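Hypothetical protein TTHA1785 (Thermus thermophilus, PDB 2EPG) probably joins RNA ends carrying a 2',3'-cyclic phosphate or 3'-phosphate to 5'-hydroxyl ends, using GTP and manganese as a member of the RtcB ligase family. Local coordinates at residues V243-Q255 with A300-A312. Residues are numbered along the deposited sequence; the frame is centred on the assembly and turned at random.
Sequences VLIHTGSRGLGHQ and AANFAFANRQLIA
Arg308 reaches from helix 300-312 to the end of strand 243-247, where its NH2 donates to Thr247 O over 2.9 Å. The oxygen lies almost in the guanidinium plane, the donor sits in the carbonyl plane, and the N-H...O angle is 143°. A bend at chi3 (-71°) swings the guanidinium to that carbonyl, while NH2 also bonds Asn108 O and NH1 forms a salt bridge with Asp336. Cut back to alanine, Arg308 would lose its guanidinium, which would probably leave Thr247 O without this donor and Asp336 without its charged mate. The preceding residue, Asn307, makes a weak bond through ND2 to Gly248 O at 3.4 Å, its side chain crossing that of Thr247 at about a right angle; OD1 is taken by Gly208 N.

These bonds join a strand-loop-helix connection to the long helix 288-321 of the RtcB fold. The strand carries His246, a predicted manganese ligand, whose CB points away from helix 300-312; the following turn brings Ser249 beside Asp106, predicted to bind the other manganese, and Ser249 OG bonds Ile107 O.

The backbones come nearest at this turn, Ser249 CA and Ala304 CA 4.1 Å apart, with Ala304 CB against Gly248 C. Beyond it, helix 250-255 runs antiparallel to helix 300-312, their axes 162° apart. Leu252 straddles the neighbouring turn: CD1 sits over the centre of the Phe303 ring, 4.0 Å from its centroid, in a CH-pi contact, and CD2 packs on Ala300 CB. Ser249 O meets the edge of that ring at CD2 and CE2. Further back along the strand, Ile245 CD1 packs against both Ile311 CG2, 3.9 Å away, and Ala312 CB, while Thr247 CG2 touches Ile311 CD1.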
ATOM      1  N   VAL A 243      -5.267  12.810  -8.936  1.00 26.11           N
ATOM      2  CA  VAL A 243      -4.123  13.139  -8.115  1.00 27.34           C
ATOM      3  C   VAL A 243      -3.783  11.891  -7.292  1.00 26.72           C
ATOM      4  O   VAL A 243      -4.615  11.388  -6.543  1.00 25.27           O
ATOM      5  CB  VAL A 243      -4.438  14.331  -7.184  1.00 29.09           C
ATOM      6  CG1 VAL A 243      -3.193  14.691  -6.355  1.00 27.95           C
ATOM      7  CG2 VAL A 243      -4.913  15.534  -8.020  1.00 26.10           C
ATOM      8  N   LEU A 244      -2.557  11.399  -7.441  1.00 25.91           N
ATOM      9  CA  LEU A 244      -2.122  10.214  -6.719  1.00 28.05           C
ATOM     10  C   LEU A 244      -1.111  10.606  -5.643  1.00 27.78           C
ATOM     11  O   LEU A 244      -0.094  11.230  -5.936  1.00 27.16           O
ATOM     12  CB  LEU A 244      -1.519   9.190  -7.695  1.00 24.99           C
ATOM     13  CG  LEU A 244      -1.179   7.798  -7.138  1.00 28.01           C
ATOM     14  CD1 LEU A 244      -1.280   6.724  -8.250  1.00 24.12           C
ATOM     15  CD2 LEU A 244       0.217   7.826  -6.538  1.00 27.03           C
ATOM     16  N   ILE A 245      -1.416  10.232  -4.400  1.00 27.62           N
ATOM     17  CA  ILE A 245      -0.574  10.530  -3.234  1.00 28.07           C
ATOM     18  C   ILE A 245       0.084   9.234  -2.743  1.00 28.40           C
ATOM     19  O   ILE A 245      -0.596   8.269  -2.394  1.00 27.57           O
ATOM     20  CB  ILE A 245      -1.429  11.111  -2.085  1.00 28.36           C
ATOM     21  CG1 ILE A 245      -2.128  12.391  -2.555  1.00 27.34           C
ATOM     22  CG2 ILE A 245      -0.553  11.383  -0.867  1.00 30.19           C
ATOM     23  CD1 ILE A 245      -3.321  12.819  -1.660  1.00 25.66           C
ATOM     24  N   HIS A 246       1.410   9.233  -2.719  1.00 28.95           N
ATOM     25  CA  HIS A 246       2.196   8.077  -2.315  1.00 28.93           C
ATOM     26  C   HIS A 246       3.066   8.451  -1.131  1.00 30.43           C
ATOM     27  O   HIS A 246       4.020   9.227  -1.278  1.00 29.26           O
ATOM     28  CB  HIS A 246       3.096   7.641  -3.469  1.00 31.27           C
ATOM     29  CG  HIS A 246       3.701   6.282  -3.290  1.00 38.20           C
ATOM     30  ND1 HIS A 246       4.141   5.815  -2.069  1.00 42.04           N
ATOM     31  CD2 HIS A 246       3.955   5.295  -4.181  1.00 38.32           C
ATOM     32  CE1 HIS A 246       4.636   4.599  -2.217  1.00 41.55           C
ATOM     33  NE2 HIS A 246       4.534   4.260  -3.489  1.00 39.78           N
ATOM     34  N   THR A 247       2.722   7.917   0.038  1.00 29.05           N
ATOM     35  CA  THR A 247       3.475   8.170   1.250  1.00 30.84           C
ATOM     36  C   THR A 247       2.972   7.264   2.382  1.00 31.47           C
ATOM     37  O   THR A 247       1.933   6.584   2.241  1.00 31.05           O
ATOM     38  CB  THR A 247       3.395   9.654   1.677  1.00 31.73           C
ATOM     39  OG1 THR A 247       4.278   9.865   2.784  1.00 34.17           O
ATOM     40  CG2 THR A 247       1.965  10.033   2.085  1.00 31.21           C
ATOM     41  N   GLY A 248       3.708   7.251   3.495  1.00 30.04           N
ATOM     42  CA  GLY A 248       3.347   6.386   4.604  1.00 28.29           C
ATOM     43  C   GLY A 248       3.346   6.958   6.008  1.00 28.75           C
ATOM     44  O   GLY A 248       2.883   8.080   6.233  1.00 26.43           O
ATOM     45  N   SER A 249       3.842   6.168   6.962  1.00 29.31           N
ATOM     46  CA  SER A 249       3.874   6.584   8.364  1.00 31.38           C
ATOM     47  C   SER A 249       5.119   7.406   8.700  1.00 32.75           C
ATOM     48  O   SER A 249       5.362   7.750   9.860  1.00 34.02           O
ATOM     49  CB  SER A 249       3.758   5.365   9.293  1.00 30.41           C
ATOM     50  OG  SER A 249       4.694   4.351   8.961  1.00 32.23           O
ATOM     51  N   ARG A 250       5.894   7.726   7.672  1.00 33.25           N
ATOM     52  CA  ARG A 250       7.088   8.537   7.832  1.00 35.61           C
ATOM     53  C   ARG A 250       8.086   7.968   8.855  1.00 37.27           C
ATOM     54  O   ARG A 250       8.381   6.774   8.842  1.00 38.83           O
ATOM     55  CB  ARG A 250       6.645   9.948   8.198  1.00 34.61           C
ATOM     56  CG  ARG A 250       5.637  10.504   7.201  1.00 36.15           C
ATOM     57  CD  ARG A 250       6.279  10.992   5.889  1.00 37.71           C
ATOM     58  NE  ARG A 250       6.839  12.339   6.032  1.00 39.13           N
ATOM     59  CZ  ARG A 250       8.124  12.605   6.263  1.00 41.10           C
ATOM     60  NH1 ARG A 250       8.526  13.866   6.396  1.00 38.00           N
ATOM     61  NH2 ARG A 250       9.014  11.617   6.324  1.00 40.00           N
ATOM     62  N   GLY A 251       8.620   8.801   9.737  1.00 37.12           N
ATOM     63  CA  GLY A 251       9.583   8.269  10.691  1.00 37.58           C
ATOM     64  C   GLY A 251       9.009   7.393  11.794  1.00 37.77           C
ATOM     65  O   GLY A 251       9.701   6.538  12.356  1.00 35.34           O
ATOM     66  N   LEU A 252       7.734   7.609  12.104  1.00 36.79           N
ATOM     67  CA  LEU A 252       7.058   6.870  13.152  1.00 34.65           C
ATOM     68  C   LEU A 252       6.975   5.366  12.857  1.00 35.26           C
ATOM     69  O   LEU A 252       7.328   4.531  13.707  1.00 33.57           O
ATOM     70  CB  LEU A 252       5.676   7.487  13.346  1.00 35.31           C
ATOM     71  CG  LEU A 252       4.866   7.249  14.610  1.00 34.92           C
ATOM     72  CD1 LEU A 252       3.892   8.401  14.784  1.00 32.92           C
ATOM     73  CD2 LEU A 252       4.147   5.927  14.514  1.00 36.44           C
ATOM     74  N   GLY A 253       6.538   5.017  11.650  1.00 33.93           N
ATOM     75  CA  GLY A 253       6.424   3.614  11.300  1.00 31.73           C
ATOM     76  C   GLY A 253       7.765   2.920  11.200  1.00 33.59           C
ATOM     77  O   GLY A 253       7.925   1.768  11.606  1.00 32.71           O
ATOM     78  N   HIS A 254       8.741   3.624  10.651  1.00 32.65           N
ATOM     79  CA  HIS A 254      10.075   3.069  10.507  1.00 36.50           C
ATOM     80  C   HIS A 254      10.625   2.721  11.902  1.00 35.21           C
ATOM     81  O   HIS A 254      11.152   1.630  12.119  1.00 35.24           O
ATOM     82  CB  HIS A 254      10.978   4.097   9.822  1.00 40.90           C
ATOM     83  CG  HIS A 254      12.307   3.557   9.408  1.00 45.66           C
ATOM     84  ND1 HIS A 254      12.538   3.034   8.154  1.00 49.62           N
ATOM     85  CD2 HIS A 254      13.483   3.473  10.075  1.00 48.74           C
ATOM     86  CE1 HIS A 254      13.802   2.653   8.064  1.00 49.99           C
ATOM     87  NE2 HIS A 254      14.396   2.909   9.217  1.00 50.16           N
ATOM     88  N   GLN A 255      10.487   3.653  12.842  1.00 34.37           N
ATOM     89  CA  GLN A 255      10.985   3.450  14.202  1.00 35.16           C
ATOM     90  C   GLN A 255      10.287   2.277  14.877  1.00 34.59           C
ATOM     91  O   GLN A 255      10.935   1.457  15.508  1.00 35.38           O
ATOM     92  CB  GLN A 255      10.798   4.721  15.043  1.00 35.85           C
ATOM     93  CG  GLN A 255      11.562   4.714  16.373  1.00 36.44           C
ATOM     94  CD  GLN A 255      13.046   4.494  16.174  1.00 34.80           C
ATOM     95  OE1 GLN A 255      13.691   5.236  15.450  1.00 38.73           O
ATOM     96  NE2 GLN A 255      13.590   3.462  16.806  1.00 35.07           N
ATOM     97  N   ALA A 300       0.795   3.051  13.892  1.00 24.36           N
ATOM     98  CA  ALA A 300       1.588   3.617  12.822  1.00 24.00           C
ATOM     99  C   ALA A 300       0.732   3.672  11.542  1.00 25.97           C
ATOM    100  O   ALA A 300       0.747   4.661  10.812  1.00 25.22           O
ATOM    101  CB  ALA A 300       2.827   2.765  12.597  1.00 23.77           C
ATOM    102  N   ALA A 301      -0.019   2.605  11.275  1.00 23.57           N
ATOM    103  CA  ALA A 301      -0.856   2.583  10.081  1.00 24.79           C
ATOM    104  C   ALA A 301      -1.896   3.710  10.118  1.00 22.50           C
ATOM    105  O   ALA A 301      -2.137   4.366   9.113  1.00 22.80           O
ATOM    106  CB  ALA A 301      -1.548   1.214   9.946  1.00 20.33           C
ATOM    107  N   ASN A 302      -2.509   3.929  11.274  1.00 23.26           N
ATOM    108  CA  ASN A 302      -3.520   4.973  11.411  1.00 24.47           C
ATOM    109  C   ASN A 302      -2.903   6.338  11.180  1.00 24.94           C
ATOM    110  O   ASN A 302      -3.557   7.247  10.665  1.00 25.67           O
ATOM    111  CB  ASN A 302      -4.175   4.912  12.804  1.00 23.20           C
ATOM    112  CG  ASN A 302      -5.027   3.668  12.986  1.00 25.45           C
ATOM    113  OD1 ASN A 302      -5.412   3.299  14.113  1.00 27.68           O
ATOM    114  ND2 ASN A 302      -5.345   3.020  11.873  1.00 23.21           N
ATOM    115  N   PHE A 303      -1.638   6.476  11.561  1.00 24.55           N
ATOM    116  CA  PHE A 303      -0.930   7.723  11.372  1.00 24.49           C
ATOM    117  C   PHE A 303      -0.732   7.930   9.876  1.00 23.23           C
ATOM    118  O   PHE A 303      -0.939   9.030   9.346  1.00 21.09           O
ATOM    119  CB  PHE A 303       0.431   7.682  12.081  1.00 24.59           C
ATOM    120  CG  PHE A 303       1.237   8.942  11.908  1.00 27.01           C
ATOM    121  CD1 PHE A 303       0.828  10.131  12.498  1.00 28.21           C
ATOM    122  CD2 PHE A 303       2.394   8.943  11.143  1.00 28.12           C
ATOM    123  CE1 PHE A 303       1.564  11.302  12.328  1.00 27.87           C
ATOM    124  CE2 PHE A 303       3.133  10.107  10.966  1.00 29.70           C
ATOM    125  CZ  PHE A 303       2.715  11.288  11.562  1.00 28.40           C
ATOM    126  N   ALA A 304      -0.343   6.864   9.186  1.00 23.28           N
ATOM    127  CA  ALA A 304      -0.140   6.956   7.736  1.00 23.21           C
ATOM    128  C   ALA A 304      -1.472   7.288   7.056  1.00 22.31           C
ATOM    129  O   ALA A 304      -1.520   8.086   6.124  1.00 24.78           O
ATOM    130  CB  ALA A 304       0.442   5.630   7.179  1.00 19.91           C
ATOM    131  N   PHE A 305      -2.561   6.675   7.507  1.00 22.82           N
ATOM    132  CA  PHE A 305      -3.853   6.984   6.905  1.00 22.70           C
ATOM    133  C   PHE A 305      -4.159   8.480   7.070  1.00 22.56           C
ATOM    134  O   PHE A 305      -4.613   9.131   6.139  1.00 22.76           O
ATOM    135  CB  PHE A 305      -4.973   6.162   7.560  1.00 20.43           C
ATOM    136  CG  PHE A 305      -5.135   4.770   6.985  1.00 24.50           C
ATOM    137  CD1 PHE A 305      -5.296   3.673   7.826  1.00 22.47           C
ATOM    138  CD2 PHE A 305      -5.155   4.563   5.605  1.00 23.44           C
ATOM    139  CE1 PHE A 305      -5.472   2.394   7.314  1.00 24.82           C
ATOM    140  CE2 PHE A 305      -5.331   3.291   5.078  1.00 24.27           C
ATOM    141  CZ  PHE A 305      -5.490   2.200   5.936  1.00 26.25           C
ATOM    142  N   ALA A 306      -3.893   9.021   8.260  1.00 24.95           N
ATOM    143  CA  ALA A 306      -4.156  10.433   8.562  1.00 21.95           C
ATOM    144  C   ALA A 306      -3.277  11.346   7.752  1.00 22.92           C
ATOM    145  O   ALA A 306      -3.699  12.416   7.312  1.00 22.80           O
ATOM    146  CB  ALA A 306      -3.946  10.699  10.047  1.00 22.87           C
ATOM    147  N   ASN A 307      -2.038  10.926   7.564  1.00 25.16           N
ATOM    148  CA  ASN A 307      -1.091  11.707   6.792  1.00 25.25           C
ATOM    149  C   ASN A 307      -1.588  11.904   5.354  1.00 26.63           C
ATOM    150  O   ASN A 307      -1.494  13.006   4.798  1.00 26.01           O
ATOM    151  CB  ASN A 307       0.274  11.007   6.781  1.00 25.79           C
ATOM    152  CG  ASN A 307       1.337  11.845   6.112  1.00 27.89           C
ATOM    153  OD1 ASN A 307       1.422  13.045   6.356  1.00 31.52           O
ATOM    154  ND2 ASN A 307       2.160  11.223   5.275  1.00 29.70           N
ATOM    155  N   ARG A 308      -2.096  10.834   4.741  1.00 25.64           N
ATOM    156  CA  ARG A 308      -2.589  10.941   3.376  1.00 25.99           C
ATOM    157  C   ARG A 308      -3.871  11.777   3.366  1.00 25.48           C
ATOM    158  O   ARG A 308      -4.108  12.557   2.442  1.00 25.76           O
ATOM    159  CB  ARG A 308      -2.830   9.547   2.777  1.00 25.52           C
ATOM    160  CG  ARG A 308      -1.527   8.774   2.504  1.00 25.35           C
ATOM    161  CD  ARG A 308      -1.721   7.590   1.546  1.00 24.34           C
ATOM    162  NE  ARG A 308      -2.472   6.471   2.120  1.00 25.26           N
ATOM    163  CZ  ARG A 308      -1.928   5.443   2.764  1.00 24.13           C
ATOM    164  NH1 ARG A 308      -2.702   4.483   3.236  1.00 25.06           N
ATOM    165  NH2 ARG A 308      -0.613   5.369   2.944  1.00 26.35           N
ATOM    166  N   GLN A 309      -4.695  11.621   4.398  1.00 24.22           N
ATOM    167  CA  GLN A 309      -5.919  12.389   4.481  1.00 24.68           C
ATOM    168  C   GLN A 309      -5.575  13.879   4.540  1.00 26.17           C
ATOM    169  O   GLN A 309      -6.200  14.684   3.847  1.00 27.61           O
ATOM    170  CB  GLN A 309      -6.724  11.988   5.726  1.00 22.01           C
ATOM    171  CG  GLN A 309      -7.990  12.821   5.946  1.00 24.49           C
ATOM    172  CD  GLN A 309      -9.026  12.659   4.816  1.00 26.26           C
ATOM    173  OE1 GLN A 309      -9.309  11.545   4.371  1.00 24.98           O
ATOM    174  NE2 GLN A 309      -9.598  13.768   4.373  1.00 23.18           N
ATOM    175  N   LEU A 310      -4.563  14.239   5.336  1.00 26.52           N
ATOM    176  CA  LEU A 310      -4.169  15.645   5.477  1.00 26.55           C
ATOM    177  C   LEU A 310      -3.655  16.187   4.163  1.00 26.14           C
ATOM    178  O   LEU A 310      -3.996  17.290   3.758  1.00 28.45           O
ATOM    179  CB  LEU A 310      -3.066  15.825   6.540  1.00 28.26           C
ATOM    180  CG  LEU A 310      -3.249  16.919   7.612  1.00 31.01           C
ATOM    181  CD1 LEU A 310      -1.893  17.279   8.238  1.00 26.14           C
ATOM    182  CD2 LEU A 310      -3.905  18.160   7.019  1.00 29.29           C
ATOM    183  N   ILE A 311      -2.816  15.410   3.495  1.00 27.20           N
ATOM    184  CA  ILE A 311      -2.271  15.842   2.218  1.00 26.42           C
ATOM    185  C   ILE A 311      -3.400  16.073   1.219  1.00 27.45           C
ATOM    186  O   ILE A 311      -3.382  17.043   0.465  1.00 29.15           O
ATOM    187  CB  ILE A 311      -1.268  14.802   1.672  1.00 25.22           C
ATOM    188  CG1 ILE A 311      -0.045  14.742   2.603  1.00 27.17           C
ATOM    189  CG2 ILE A 311      -0.818  15.187   0.251  1.00 23.30           C
ATOM    190  CD1 ILE A 311       0.932  13.622   2.300  1.00 27.20           C
ATOM    191  N   ALA A 312      -4.393  15.193   1.227  1.00 27.78           N
ATOM    192  CA  ALA A 312      -5.522  15.334   0.314  1.00 26.72           C
ATOM    193  C   ALA A 312      -6.243  16.650   0.591  1.00 27.26           C
ATOM    194  O   ALA A 312      -6.689  17.325  -0.338  1.00 27.85           O
ATOM    195  CB  ALA A 312      -6.486  14.156   0.471  1.00 24.43           C
TER